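Local structure of tyrosine-protein phosphatase YwqE (Bacillus subtilis, 3QY6) at residues 40-45 with 78-83; 86-91 with 123-128; 103-108 with 128-133; 158-163 with 186-191. The protein removes phosphate from tyrosine-phosphorylated proteins, among them YwqD, YwqF and Ssb, as a manganese-dependent metallohydrolase. All coordinates share one frame; numbering follows the deposited sequence.

How the contacts relate
Contacts 1, 3 and 4 each pair parallel strands of one sheet of the barrel, in the order 42-43, 80-82, 104-108, 131-135, 159-163 and 190-192, and are largely buried and held by backbone hydrogen bonds. Contact 2 packs helices 87-92 and 118-127 against each other further out; its inner side is apolar, whereas its outer side ends in an exposed lysine. The scaffold thus divides its labour between sheet and shell. Contacts 1 and 3 meet across neighbouring strands and share an iron ion. Contact 2 shares Lys128 with contact 3 and touches it through leucines. In contact 4, polar side chains serve backbone carbonyls and a metal-binding histidine rather than metals directly.

Contact 1. Residues 40-45 with 78-83; sequences TPHHNN and GQEIRI. With FE (Fe (III) ion), chain B; MG (magnesium ion), chain D; FE (Fe (III) ion), chain C.
Glu80 and His42 sit beside one another on the parallel strands 80-82 and 42-43, both side chains on the same face of the sheet. Glu80 extends like a rod, CG anti to the backbone N (chi1 -175°) and the chain straight beyond. At its root, Glu80 CB rests 3.4 Å from Thr40 O; CG carries the chain onward to CD, which stands off the iron pair, about equally far from both. The carboxylate then divides its oxygens: Glu80 OE1 binds the iron of chain B at 2.1 Å, and Glu80 OE2 the iron of chain C. That second oxygen also lies over a face of the imidazole, 3.1 Å from His42 CE1, with the planes 31° apart. His42 NE2 holds magnesium at 2.0 Å, while its ND1 donates in the ring plane to water 1, which donates to Glu80 O. Both ring nitrogens are thus engaged, fixing the ring's rotation. Along the backbone, Glu80 N donates to Pro41 O (2.9 Å) and His43 N to Glu80 O (3.0 Å). His5, His7, Glu108, His136, Asp194 and His196 complete the metal shells with waters. A carboxylate bridging metals among histidines on barrel strands marks the trinuclear site of PHP-type metallo-dependent hydrolases.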
loop_
_atom_site.group_PDB
_atom_site.type_symbol
_atom_site.label_atom_id
_atom_site.label_comp_id
_atom_site.label_asym_id
_atom_site.label_seq_id
_atom_site.Cartn_x
_atom_site.Cartn_y
_atom_site.Cartn_z
ATOM N N THR A 40 -1.690 -7.788 1.452
ATOM C CA THR A 40 -2.858 -6.941 1.662
ATOM C C THR A 40 -3.971 -7.300 0.688
ATOM O O THR A 40 -4.296 -6.515 -0.161
ATOM C CB THR A 40 -2.510 -5.444 1.498
ATOM O OG1 THR A 40 -1.984 -5.208 0.180
ATOM C CG2 THR A 40 -1.446 -5.057 2.532
ATOM N N PRO A 41 -4.556 -8.492 0.845
ATOM C CA PRO A 41 -5.614 -8.805 -0.139
ATOM C C PRO A 41 -6.812 -7.848 -0.033
ATOM O O PRO A 41 -7.060 -7.247 1.036
ATOM C CB PRO A 41 -6.000 -10.250 0.194
ATOM C CG PRO A 41 -5.513 -10.482 1.582
ATOM C CD PRO A 41 -4.350 -9.557 1.832
ATOM N N HIS A 42 -7.512 -7.673 -1.157
ATOM C CA HIS A 42 -8.717 -6.858 -1.205
ATOM C C HIS A 42 -9.755 -7.374 -0.245
ATOM O O HIS A 42 -10.029 -8.576 -0.196
ATOM C CB HIS A 42 -9.316 -6.881 -2.600
ATOM C CG HIS A 42 -8.587 -6.026 -3.575
ATOM N ND1 HIS A 42 -8.633 -4.653 -3.530
ATOM C CD2 HIS A 42 -7.818 -6.348 -4.638
ATOM C CE1 HIS A 42 -7.906 -4.160 -4.516
ATOM N NE2 HIS A 42 -7.412 -5.170 -5.214
ATOM N N HIS A 43 -10.310 -6.481 0.538
ATOM C CA HIS A 43 -11.390 -6.868 1.395
ATOM C C HIS A 43 -12.533 -5.896 1.202
ATOM O O HIS A 43 -12.406 -4.739 1.506
ATOM C CB HIS A 43 -10.910 -6.854 2.813
ATOM C CG HIS A 43 -11.961 -7.196 3.797
ATOM N ND1 HIS A 43 -12.442 -8.469 3.951
ATOM C CD2 HIS A 43 -12.637 -6.428 4.672
ATOM C CE1 HIS A 43 -13.368 -8.471 4.885
ATOM N NE2 HIS A 43 -13.507 -7.245 5.332
ATOM N N ASN A 44 -13.660 -6.398 0.716
ATOM C CA ASN A 44 -14.852 -5.583 0.462
ATOM C C ASN A 44 -16.184 -6.272 0.815
ATOM O O ASN A 44 -16.324 -7.448 0.712
ATOM C CB ASN A 44 -14.859 -5.177 -0.999
ATOM C CG ASN A 44 -15.971 -4.242 -1.331
ATOM O OD1 ASN A 44 -16.392 -3.468 -0.493
ATOM N ND2 ASN A 44 -16.458 -4.301 -2.568
ATOM N N ASN A 45 -17.212 -5.512 1.090
ATOM C CA ASN A 45 -18.484 -6.047 1.588
ATOM C C ASN A 45 -19.248 -6.993 0.607
ATOM O O ASN A 45 -20.196 -7.647 0.984
ATOM C CB ASN A 45 -19.335 -4.945 2.237
ATOM C CG ASN A 45 -18.723 -4.427 3.556
ATOM O OD1 ASN A 45 -17.535 -4.654 3.846
ATOM N ND2 ASN A 45 -19.540 -3.754 4.362
ATOM N N GLY A 78 -2.171 -8.620 6.398
ATOM C CA GLY A 78 -2.765 -7.319 6.321
ATOM C C GLY A 78 -3.974 -7.409 5.419
ATOM O O GLY A 78 -4.359 -8.515 5.021
ATOM N N GLN A 79 -4.561 -6.255 5.134
ATOM C CA GLN A 79 -5.683 -6.140 4.185
ATOM C C GLN A 79 -5.625 -4.816 3.464
ATOM O O GLN A 79 -5.207 -3.799 4.034
ATOM C CB GLN A 79 -7.046 -6.207 4.891
ATOM C CG GLN A 79 -7.556 -7.590 5.311
ATOM C CD GLN A 79 -8.831 -7.485 6.172
ATOM O OE1 GLN A 79 -9.096 -6.457 6.803
ATOM N NE2 GLN A 79 -9.605 -8.564 6.206
ATOM N N GLU A 80 -6.064 -4.822 2.208
ATOM C CA GLU A 80 -6.405 -3.588 1.541
ATOM C C GLU A 80 -7.907 -3.354 1.728
ATOM O O GLU A 80 -8.752 -3.983 1.056
ATOM C CB GLU A 80 -6.060 -3.647 0.059
ATOM C CG GLU A 80 -6.312 -2.292 -0.628
ATOM C CD GLU A 80 -6.036 -2.308 -2.117
ATOM O OE1 GLU A 80 -6.269 -1.287 -2.750
ATOM O OE2 GLU A 80 -5.545 -3.309 -2.648
ATOM N N ILE A 81 -8.223 -2.461 2.650
ATOM C CA ILE A 81 -9.600 -2.281 3.101
ATOM C C ILE A 81 -10.301 -1.240 2.254
ATOM O O ILE A 81 -10.007 -0.036 2.325
ATOM C CB ILE A 81 -9.646 -1.943 4.615
ATOM C CG1 ILE A 81 -9.033 -3.081 5.434
ATOM C CG2 ILE A 81 -11.090 -1.640 5.085
ATOM C CD1 ILE A 81 -8.469 -2.619 6.817
ATOM N N ARG A 82 -11.218 -1.700 1.414
ATOM C CA ARG A 82 -12.087 -0.749 0.743
ATOM C C ARG A 82 -12.913 -0.016 1.794
ATOM O O ARG A 82 -13.633 -0.622 2.604
ATOM C CB ARG A 82 -12.973 -1.421 -0.304
ATOM C CG ARG A 82 -13.988 -0.466 -0.984
ATOM C CD ARG A 82 -13.380 0.469 -2.074
ATOM N NE ARG A 82 -12.548 -0.245 -3.035
ATOM C CZ ARG A 82 -12.985 -0.971 -4.064
ATOM N NH1 ARG A 82 -14.280 -1.102 -4.315
ATOM N NH2 ARG A 82 -12.107 -1.571 -4.856
ATOM N N ILE A 83 -12.780 1.303 1.774
ATOM C CA ILE A 83 -13.349 2.155 2.796
ATOM C C ILE A 83 -14.850 1.907 2.949
ATOM O O ILE A 83 -15.565 1.707 1.952
ATOM C CB ILE A 83 -13.063 3.633 2.520
ATOM C CG1 ILE A 83 -13.405 4.489 3.743
ATOM C CG2 ILE A 83 -13.804 4.127 1.246
ATOM C CD1 ILE A 83 -12.857 5.914 3.709
HETATM FE FE FE B . -6.519 -1.122 -4.846
HETATM MG MG MG D . -6.428 -5.516 -6.918
HETATM FE FE FE C . -3.960 -3.329 -4.104
HETATM O O HOH W 1 -9.725 -3.383 -1.587
HETATM O O HOH W 2 -4.371 -2.209 -4.590
HETATM O O HOH W 3 -7.182 -1.287 -6.944
HETATM O O HOH W 4 -7.280 -2.721 -4.999
HETATM O O HOH W 5 -5.277 -3.971 -5.786
HETATM O O HOH W 6 -6.614 -3.954 -7.319
#

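Contact 2. Residues 86-91 with 123-128; sequences EVEQDL and YDLQLK
Glu88 and Leu125, their CA atoms 6.2 Å apart, mark the nearest backbone approach of helices 87-91 and 123-127, whose short axes run 34° from parallel and come within 10.3 Å. At that separation the side chains do the touching. Leu125 leans across the gap, its CG beside the backbone N (chi1 -72°), and presents the CD2 methyl to Glu88 CB at 4.0 Å as the two side chains slide past each other in opposite directions. The same methyl reaches Leu91 CD2 at 4.2 Å, with the two leucines crossing at about a right angle, and Leu125 CD1 comes near Val87 CG1. This apolar side faces the sheet: Leu91 and Leu125 both rest on Ile105 of strand 104-108, so the two helices belong to the outer layer that wraps the parallel strands of a TIM-barrel-like fold. Away from the sheet the chemistry turns polar. Glu88 bends at chi2 (-79°), which brings Glu88 OE2 alongside the aliphatic part of Lys128, 3.5 Å from Lys128 CE. Lys128 NZ remains 4.5 Å from Glu88 OE2, too far for a salt bridge, although the opposite charges probably attract. With an alanine at this position, Lys128 would probably lose both the nearby negative charge and the chain against which its methylenes lie. Lys128 itself is exposed, and its side chain crosses that of Glu88 at about a right angle.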
loop_
_atom_site.group_PDB
_atom_site.type_symbol
_atom_site.label_atom_id
_atom_site.label_comp_id
_atom_site.label_asym_id
_atom_site.label_seq_id
_atom_site.Cartn_x
_atom_site.Cartn_y
_atom_site.Cartn_z
ATOM N N GLU A 86 -17.951 1.954 8.760
ATOM C CA GLU A 86 -17.824 1.266 10.046
ATOM C C GLU A 86 -16.449 0.636 10.276
ATOM O O GLU A 86 -16.322 -0.324 11.036
ATOM C CB GLU A 86 -18.907 0.188 10.182
ATOM C CG GLU A 86 -20.342 0.724 10.269
ATOM C CD GLU A 86 -20.829 1.365 8.973
ATOM O OE1 GLU A 86 -20.805 0.689 7.913
ATOM O OE2 GLU A 86 -21.237 2.550 9.014
ATOM N N VAL A 87 -15.430 1.177 9.612
ATOM C CA VAL A 87 -14.058 0.662 9.746
ATOM C C VAL A 87 -13.545 0.671 11.191
ATOM O O VAL A 87 -12.962 -0.313 11.649
ATOM C CB VAL A 87 -13.076 1.409 8.803
ATOM C CG1 VAL A 87 -11.638 1.140 9.203
ATOM C CG2 VAL A 87 -13.329 0.977 7.354
ATOM N N GLU A 88 -13.764 1.767 11.916
ATOM C CA GLU A 88 -13.257 1.856 13.297
ATOM C C GLU A 88 -13.827 0.743 14.191
ATOM O O GLU A 88 -13.087 0.117 14.962
ATOM C CB GLU A 88 -13.557 3.238 13.894
ATOM C CG GLU A 88 -12.907 3.515 15.254
ATOM C CD GLU A 88 -13.641 2.857 16.423
ATOM O OE1 GLU A 88 -14.879 2.699 16.347
ATOM O OE2 GLU A 88 -12.976 2.490 17.416
ATOM N N GLN A 89 -15.139 0.521 14.071
ATOM C CA GLN A 89 -15.888 -0.472 14.850
ATOM C C GLN A 89 -15.449 -1.899 14.571
ATOM O O GLN A 89 -15.254 -2.694 15.499
ATOM C CB GLN A 89 -17.400 -0.363 14.551
ATOM C CG GLN A 89 -18.103 0.861 15.157
ATOM C CD GLN A 89 -17.979 2.128 14.312
ATOM O OE1 GLN A 89 -17.402 2.119 13.223
ATOM N NE2 GLN A 89 -18.530 3.232 14.820
ATOM N N ASP A 90 -15.321 -2.231 13.285
ATOM C CA ASP A 90 -14.993 -3.592 12.886
ATOM C C ASP A 90 -13.558 -3.929 13.243
ATOM O O ASP A 90 -13.233 -5.073 13.563
ATOM C CB ASP A 90 -15.272 -3.792 11.399
ATOM C CG ASP A 90 -16.751 -3.875 11.109
ATOM O OD1 ASP A 90 -17.526 -3.804 12.087
ATOM O OD2 ASP A 90 -17.143 -4.018 9.927
ATOM N N LEU A 91 -12.718 -2.904 13.216
ATOM C CA LEU A 91 -11.330 -3.021 13.605
ATOM C C LEU A 91 -11.232 -3.334 15.096
ATOM O O LEU A 91 -10.508 -4.247 15.494
ATOM C CB LEU A 91 -10.627 -1.721 13.259
ATOM C CG LEU A 91 -9.123 -1.602 13.099
ATOM C CD1 LEU A 91 -8.554 -2.676 12.178
ATOM C CD2 LEU A 91 -8.895 -0.231 12.532
ATOM N N TYR A 123 -10.241 10.883 11.295
ATOM C CA TYR A 123 -10.075 11.584 12.571
ATOM C C TYR A 123 -10.408 10.639 13.738
ATOM O O TYR A 123 -9.644 10.543 14.708
ATOM C CB TYR A 123 -10.949 12.849 12.616
ATOM C CG TYR A 123 -10.842 13.592 13.934
ATOM C CD1 TYR A 123 -9.705 14.339 14.249
ATOM C CD2 TYR A 123 -11.865 13.517 14.878
ATOM C CE1 TYR A 123 -9.599 15.010 15.480
ATOM C CE2 TYR A 123 -11.772 14.177 16.102
ATOM C CZ TYR A 123 -10.643 14.922 16.396
ATOM O OH TYR A 123 -10.560 15.579 17.611
ATOM N N ASP A 124 -11.494 9.909 13.593
ATOM C CA ASP A 124 -11.894 8.936 14.570
ATOM C C ASP A 124 -10.812 7.886 14.721
ATOM O O ASP A 124 -10.522 7.479 15.823
ATOM C CB ASP A 124 -13.152 8.229 14.116
ATOM C CG ASP A 124 -14.360 9.105 14.134
ATOM O OD1 ASP A 124 -14.324 10.175 14.769
ATOM O OD2 ASP A 124 -15.333 8.710 13.487
ATOM N N LEU A 125 -10.218 7.454 13.612
ATOM C CA LEU A 125 -9.163 6.457 13.690
ATOM C C LEU A 125 -7.954 6.942 14.419
ATOM O O LEU A 125 -7.377 6.239 15.186
ATOM C CB LEU A 125 -8.756 5.974 12.306
ATOM C CG LEU A 125 -9.835 5.111 11.715
ATOM C CD1 LEU A 125 -9.678 4.918 10.287
ATOM C CD2 LEU A 125 -9.884 3.838 12.410
ATOM N N GLN A 126 -7.575 8.167 14.157
ATOM C CA GLN A 126 -6.419 8.741 14.795
ATOM C C GLN A 126 -6.556 8.854 16.317
ATOM O O GLN A 126 -5.613 8.661 17.032
ATOM C CB GLN A 126 -6.070 10.063 14.148
ATOM C CG GLN A 126 -5.782 9.946 12.659
ATOM C CD GLN A 126 -5.191 11.201 12.098
ATOM O OE1 GLN A 126 -4.152 11.662 12.548
ATOM N NE2 GLN A 126 -5.858 11.767 11.129
ATOM N N LEU A 127 -7.748 9.176 16.765
ATOM C CA LEU A 127 -8.071 9.247 18.190
ATOM C C LEU A 127 -7.923 7.903 18.894
ATOM O O LEU A 127 -7.629 7.854 20.095
ATOM C CB LEU A 127 -9.467 9.810 18.401
ATOM C CG LEU A 127 -9.570 11.326 18.206
ATOM C CD1 LEU A 127 -10.959 11.801 18.554
ATOM C CD2 LEU A 127 -8.517 12.063 19.028
ATOM N N LYS A 128 -8.122 6.813 18.147
ATOM C CA LYS A 128 -7.867 5.476 18.682
ATOM C C LYS A 128 -6.402 5.059 18.555
ATOM O O LYS A 128 -6.026 3.952 18.974
ATOM C CB LYS A 128 -8.788 4.442 18.031
ATOM C CG LYS A 128 -10.286 4.688 18.254
ATOM C CD LYS A 128 -10.728 4.297 19.670
ATOM C CE LYS A 128 -12.156 4.763 19.971
ATOM N NZ LYS A 128 -12.500 4.554 21.410
#

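Contact 3. Residues 103-108 with 128-133; sequences KYILIE and KGYIPV. With FE (Fe (III) ion), chain B.
Ile105 O accepts from Val133 N at 2.7 Å, nearly along the C=O axis and with a straight N-H (170°). It is one of four backbone hydrogen bonds between residues 103-107 and 131-133, joining the parallel strands 104-108 and 131-135, the two ends of a beta-alpha-beta crossover through helix 118-127. Tyr104, Ile131 and Val133 share one face of the sheet. Tyr104 and Ile131 lie side by side, Tyr104 CE1 being 3.7 Å from Ile131 CD1, while Val133 CG2 comes to the ring's edge, 4.0 Å from Tyr104 CD1. The hydroxyl goes further, to Gln235 O. Shortening Tyr104 to an alanine is likely to strip Ile131 and Val133 of their aromatic neighbour and deprive that carbonyl of this hydroxyl. On the helix side, Ile105 sets CG1 beside its own N (chi1 -46°), sending Ile105 CD1 against Tyr130 CB at 3.5 Å. Ile107 CD1 meets Pro132 CB at 3.7 Å. At the strand's end, Glu108 OE1 binds the chain B iron at 2.2 Å and Glu108 OE2 salt-bridges Arg82 NE.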
loop_
_atom_site.group_PDB
_atom_site.type_symbol
_atom_site.label_atom_id
_atom_site.label_comp_id
_atom_site.label_asym_id
_atom_site.label_seq_id
_atom_site.Cartn_x
_atom_site.Cartn_y
_atom_site.Cartn_z
ATOM N N LYS A 103 -0.301 -0.147 14.054
ATOM C CA LYS A 103 -1.130 1.020 14.037
ATOM C C LYS A 103 -1.560 1.472 12.643
ATOM O O LYS A 103 -2.476 2.198 12.514
ATOM C CB LYS A 103 -0.513 2.176 14.827
ATOM C CG LYS A 103 0.664 2.832 14.235
ATOM C CD LYS A 103 1.229 3.891 15.145
ATOM C CE LYS A 103 1.880 3.291 16.355
ATOM N NZ LYS A 103 2.732 4.289 17.099
ATOM N N TYR A 104 -0.794 1.125 11.632
ATOM C CA TYR A 104 -1.050 1.580 10.284
ATOM C C TYR A 104 -2.085 0.720 9.615
ATOM O O TYR A 104 -1.938 -0.448 9.617
ATOM C CB TYR A 104 0.241 1.557 9.510
ATOM C CG TYR A 104 1.241 2.469 10.105
ATOM C CD1 TYR A 104 1.363 3.753 9.667
ATOM C CD2 TYR A 104 2.017 2.067 11.143
ATOM C CE1 TYR A 104 2.246 4.595 10.224
ATOM C CE2 TYR A 104 2.905 2.914 11.711
ATOM C CZ TYR A 104 3.013 4.170 11.250
ATOM O OH TYR A 104 3.915 5.012 11.818
ATOM N N ILE A 105 -3.104 1.337 9.038
ATOM C CA ILE A 105 -4.179 0.620 8.338
ATOM C C ILE A 105 -4.205 1.021 6.871
ATOM O O ILE A 105 -4.230 2.202 6.556
ATOM C CB ILE A 105 -5.588 1.005 8.864
ATOM C CG1 ILE A 105 -5.657 1.026 10.380
ATOM C CG2 ILE A 105 -6.653 0.077 8.262
ATOM C CD1 ILE A 105 -6.821 1.910 10.885
ATOM N N LEU A 106 -4.265 0.051 5.966
ATOM C CA LEU A 106 -4.320 0.389 4.545
ATOM C C LEU A 106 -5.776 0.474 4.125
ATOM O O LEU A 106 -6.506 -0.519 4.186
ATOM C CB LEU A 106 -3.551 -0.624 3.703
ATOM C CG LEU A 106 -3.407 -0.316 2.218
ATOM C CD1 LEU A 106 -2.473 0.882 1.974
ATOM C CD2 LEU A 106 -2.898 -1.569 1.473
ATOM N N ILE A 107 -6.181 1.680 3.760
ATOM C CA ILE A 107 -7.548 1.965 3.343
ATOM C C ILE A 107 -7.632 2.436 1.879
ATOM O O ILE A 107 -6.937 3.369 1.462
ATOM C CB ILE A 107 -8.183 3.002 4.295
ATOM C CG1 ILE A 107 -8.230 2.462 5.738
ATOM C CG2 ILE A 107 -9.593 3.388 3.823
ATOM C CD1 ILE A 107 -8.431 3.564 6.783
ATOM N N GLU A 108 -8.511 1.790 1.093
ATOM C CA GLU A 108 -8.638 2.096 -0.324
ATOM C C GLU A 108 -9.963 2.814 -0.632
ATOM O O GLU A 108 -11.015 2.351 -0.237
ATOM C CB GLU A 108 -8.616 0.792 -1.144
ATOM C CG GLU A 108 -8.642 1.015 -2.667
ATOM C CD GLU A 108 -9.092 -0.225 -3.432
ATOM O OE1 GLU A 108 -8.597 -0.444 -4.562
ATOM O OE2 GLU A 108 -9.933 -0.971 -2.900
ATOM N N LYS A 128 -8.122 6.813 18.147
ATOM C CA LYS A 128 -7.867 5.476 18.682
ATOM C C LYS A 128 -6.402 5.059 18.555
ATOM O O LYS A 128 -6.026 3.952 18.974
ATOM C CB LYS A 128 -8.788 4.442 18.031
ATOM C CG LYS A 128 -10.286 4.688 18.254
ATOM C CD LYS A 128 -10.728 4.297 19.670
ATOM C CE LYS A 128 -12.156 4.763 19.971
ATOM N NZ LYS A 128 -12.500 4.554 21.410
ATOM N N GLY A 129 -5.575 5.934 17.977
ATOM C CA GLY A 129 -4.134 5.678 17.856
ATOM C C GLY A 129 -3.779 4.923 16.577
ATOM O O GLY A 129 -2.669 4.411 16.431
ATOM N N TYR A 130 -4.737 4.855 15.656
ATOM C CA TYR A 130 -4.472 4.276 14.331
ATOM C C TYR A 130 -3.988 5.369 13.381
ATOM O O TYR A 130 -4.271 6.557 13.588
ATOM C CB TYR A 130 -5.715 3.599 13.767
ATOM C CG TYR A 130 -6.021 2.216 14.318
ATOM C CD1 TYR A 130 -5.253 1.102 13.951
ATOM C CD2 TYR A 130 -7.071 2.024 15.211
ATOM C CE1 TYR A 130 -5.539 -0.177 14.454
ATOM C CE2 TYR A 130 -7.363 0.753 15.723
ATOM C CZ TYR A 130 -6.593 -0.334 15.345
ATOM O OH TYR A 130 -6.898 -1.582 15.851
ATOM N N ILE A 131 -3.222 4.980 12.360
ATOM C CA ILE A 131 -2.890 5.886 11.271
ATOM C C ILE A 131 -3.409 5.300 9.942
ATOM O O ILE A 131 -2.971 4.225 9.544
ATOM C CB ILE A 131 -1.384 6.186 11.200
ATOM C CG1 ILE A 131 -0.926 6.905 12.481
ATOM C CG2 ILE A 131 -1.080 7.095 9.996
ATOM C CD1 ILE A 131 0.572 6.686 12.830
ATOM N N PRO A 132 -4.359 5.988 9.292
ATOM C CA PRO A 132 -4.844 5.498 8.006
ATOM C C PRO A 132 -3.837 5.816 6.895
ATOM O O PRO A 132 -3.370 6.955 6.771
ATOM C CB PRO A 132 -6.162 6.270 7.802
ATOM C CG PRO A 132 -5.986 7.522 8.549
ATOM C CD PRO A 132 -5.047 7.220 9.707
ATOM N N VAL A 133 -3.520 4.805 6.097
ATOM C CA VAL A 133 -2.689 4.967 4.921
ATOM C C VAL A 133 -3.544 4.808 3.671
ATOM O O VAL A 133 -4.050 3.712 3.409
ATOM C CB VAL A 133 -1.542 3.918 4.915
ATOM C CG1 VAL A 133 -0.579 4.160 3.745
ATOM C CG2 VAL A 133 -0.787 3.973 6.270
HETATM FE FE FE B . -6.519 -1.122 -4.846
HETATM O O HOH W 2 -4.371 -2.209 -4.590
HETATM O O HOH W 3 -7.182 -1.287 -6.944
HETATM O O HOH W 4 -7.280 -2.721 -4.999
#

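Contact 4. Residues 158-163 with 186-191; sequences AASQIT and NLIHFV
Gln161 and Phe190, with CA atoms 4.5 Å apart, form one parallel bridge and Ile162 and Val191 the next, although the touching parts of the two segments diverge by 49° end to end. The pairing starts irregularly. Ser160 O accepts from two successive amides, a straight bond from His189 N (2.9 Å) and a more bent one from Phe190 N (3.2 Å, 138° at the hydrogen), so the register shifts by one residue just ahead of the strand, His189 having no bridge partner of its own. Ile162 N to Phe190 O then restores regular strand pairing. Ser160 adds a side-chain tie: its OG, held between the backbone N and the carbonyl carbon (chi1 85°), donates to Leu187 O at 2.7 Å and gives this buried carbonyl a partner within the approach to the strand. Apolar side chains fill the flanks. Ile162 CG2 meets Ile188 CG2 at 3.6 Å and Val191 CG2 at 3.7 Å. On the other face Phe190 CE2 lies 4.0 Å from Ala159 CB. Gln161, on that same face, bonds through OE1 to His5 ND1 and so acts as a second-shell partner of an iron ligand. Strand 131-135 pairs with 159-163 along its other edge, through Pro132 and Ile134. Ile162 and Ile188 pack against helix 173-184, whereas Phe190 and Val191 face helix 219-232, at Leu231 and Leu224.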
loop_
_atom_site.group_PDB
_atom_site.type_symbol
_atom_site.label_atom_id
_atom_site.label_comp_id
_atom_site.label_asym_id
_atom_site.label_seq_id
_atom_site.Cartn_x
_atom_site.Cartn_y
_atom_site.Cartn_z
ATOM N N ALA A 158 -3.584 11.749 7.819
ATOM C CA ALA A 158 -3.472 10.582 6.923
ATOM C C ALA A 158 -2.098 10.467 6.281
ATOM O O ALA A 158 -1.457 11.478 5.981
ATOM C CB ALA A 158 -4.547 10.623 5.832
ATOM N N ALA A 159 -1.659 9.223 6.069
ATOM C CA ALA A 159 -0.490 8.934 5.247
ATOM C C ALA A 159 -0.995 8.348 3.933
ATOM O O ALA A 159 -2.165 7.971 3.836
ATOM C CB ALA A 159 0.443 7.964 5.976
ATOM N N SER A 160 -0.149 8.345 2.906
ATOM C CA SER A 160 -0.511 7.669 1.662
ATOM C C SER A 160 0.642 6.892 1.037
ATOM O O SER A 160 1.808 7.144 1.319
ATOM C CB SER A 160 -1.196 8.625 0.672
ATOM O OG SER A 160 -0.265 9.347 -0.106
ATOM N N GLN A 161 0.289 5.928 0.188
ATOM C CA GLN A 161 1.247 5.021 -0.414
ATOM C C GLN A 161 1.086 5.066 -1.940
ATOM O O GLN A 161 0.002 4.755 -2.465
ATOM C CB GLN A 161 1.014 3.596 0.152
ATOM C CG GLN A 161 1.603 2.455 -0.655
ATOM C CD GLN A 161 0.622 1.915 -1.681
ATOM O OE1 GLN A 161 -0.569 1.729 -1.378
ATOM N NE2 GLN A 161 1.101 1.685 -2.901
ATOM N N ILE A 162 2.166 5.439 -2.634
ATOM C CA ILE A 162 2.209 5.501 -4.107
ATOM C C ILE A 162 2.611 4.147 -4.676
ATOM O O ILE A 162 3.337 3.408 -4.026
ATOM C CB ILE A 162 3.225 6.601 -4.567
ATOM C CG1 ILE A 162 3.001 7.023 -6.014
ATOM C CG2 ILE A 162 4.676 6.146 -4.362
ATOM C CD1 ILE A 162 1.960 8.093 -6.192
ATOM N N THR A 163 2.133 3.808 -5.877
ATOM C CA THR A 163 2.500 2.559 -6.530
ATOM C C THR A 163 3.815 2.691 -7.303
ATOM O O THR A 163 3.976 3.618 -8.127
ATOM C CB THR A 163 1.399 2.120 -7.525
ATOM O OG1 THR A 163 0.113 2.281 -6.909
ATOM C CG2 THR A 163 1.611 0.699 -7.975
ATOM N N ASN A 186 4.790 16.454 -1.242
ATOM C CA ASN A 186 5.007 15.802 0.050
ATOM C C ASN A 186 3.808 14.986 0.559
ATOM O O ASN A 186 3.726 14.685 1.746
ATOM C CB ASN A 186 5.449 16.825 1.111
ATOM C CG ASN A 186 6.792 17.442 0.809
ATOM O OD1 ASN A 186 6.958 18.662 0.922
ATOM N ND2 ASN A 186 7.769 16.612 0.447
ATOM N N LEU A 187 2.900 14.614 -0.343
ATOM C CA LEU A 187 1.672 13.899 0.032
ATOM C C LEU A 187 1.849 12.371 0.135
ATOM O O LEU A 187 0.929 11.658 0.534
ATOM C CB LEU A 187 0.507 14.278 -0.898
ATOM C CG LEU A 187 0.259 15.781 -1.184
ATOM C CD1 LEU A 187 -0.996 16.023 -2.023
ATOM C CD2 LEU A 187 0.218 16.616 0.091
ATOM N N ILE A 188 3.050 11.885 -0.178
ATOM C CA ILE A 188 3.333 10.450 -0.243
ATOM C C ILE A 188 4.368 10.050 0.802
ATOM O O ILE A 188 5.423 10.679 0.892
ATOM C CB ILE A 188 3.884 10.061 -1.649
ATOM C CG1 ILE A 188 2.914 10.477 -2.771
ATOM C CG2 ILE A 188 4.304 8.582 -1.685
ATOM C CD1 ILE A 188 1.505 9.885 -2.700
ATOM N N HIS A 189 4.081 8.996 1.565
ATOM C CA HIS A 189 4.947 8.557 2.669
ATOM C C HIS A 189 5.491 7.127 2.488
ATOM O O HIS A 189 6.426 6.707 3.195
ATOM C CB HIS A 189 4.216 8.714 4.010
ATOM C CG HIS A 189 3.420 9.976 4.104
ATOM N ND1 HIS A 189 3.942 11.155 4.600
ATOM C CD2 HIS A 189 2.156 10.257 3.724
ATOM C CE1 HIS A 189 3.026 12.102 4.528
ATOM N NE2 HIS A 189 1.933 11.585 3.997
ATOM N N PHE A 190 4.923 6.386 1.530
ATOM C CA PHE A 190 5.419 5.043 1.233
ATOM C C PHE A 190 5.416 4.806 -0.268
ATOM O O PHE A 190 4.622 5.398 -0.990
ATOM C CB PHE A 190 4.565 3.943 1.895
ATOM C CG PHE A 190 4.321 4.137 3.371
ATOM C CD1 PHE A 190 5.260 3.681 4.311
ATOM C CD2 PHE A 190 3.144 4.733 3.822
ATOM C CE1 PHE A 190 5.041 3.837 5.669
ATOM C CE2 PHE A 190 2.926 4.907 5.206
ATOM C CZ PHE A 190 3.872 4.443 6.117
ATOM N N VAL A 191 6.326 3.953 -0.725
ATOM C CA VAL A 191 6.239 3.403 -2.069
ATOM C C VAL A 191 6.050 1.909 -1.924
ATOM O O VAL A 191 6.778 1.278 -1.183
ATOM C CB VAL A 191 7.504 3.665 -2.911
ATOM C CG1 VAL A 191 7.216 3.332 -4.371
ATOM C CG2 VAL A 191 7.915 5.122 -2.844
#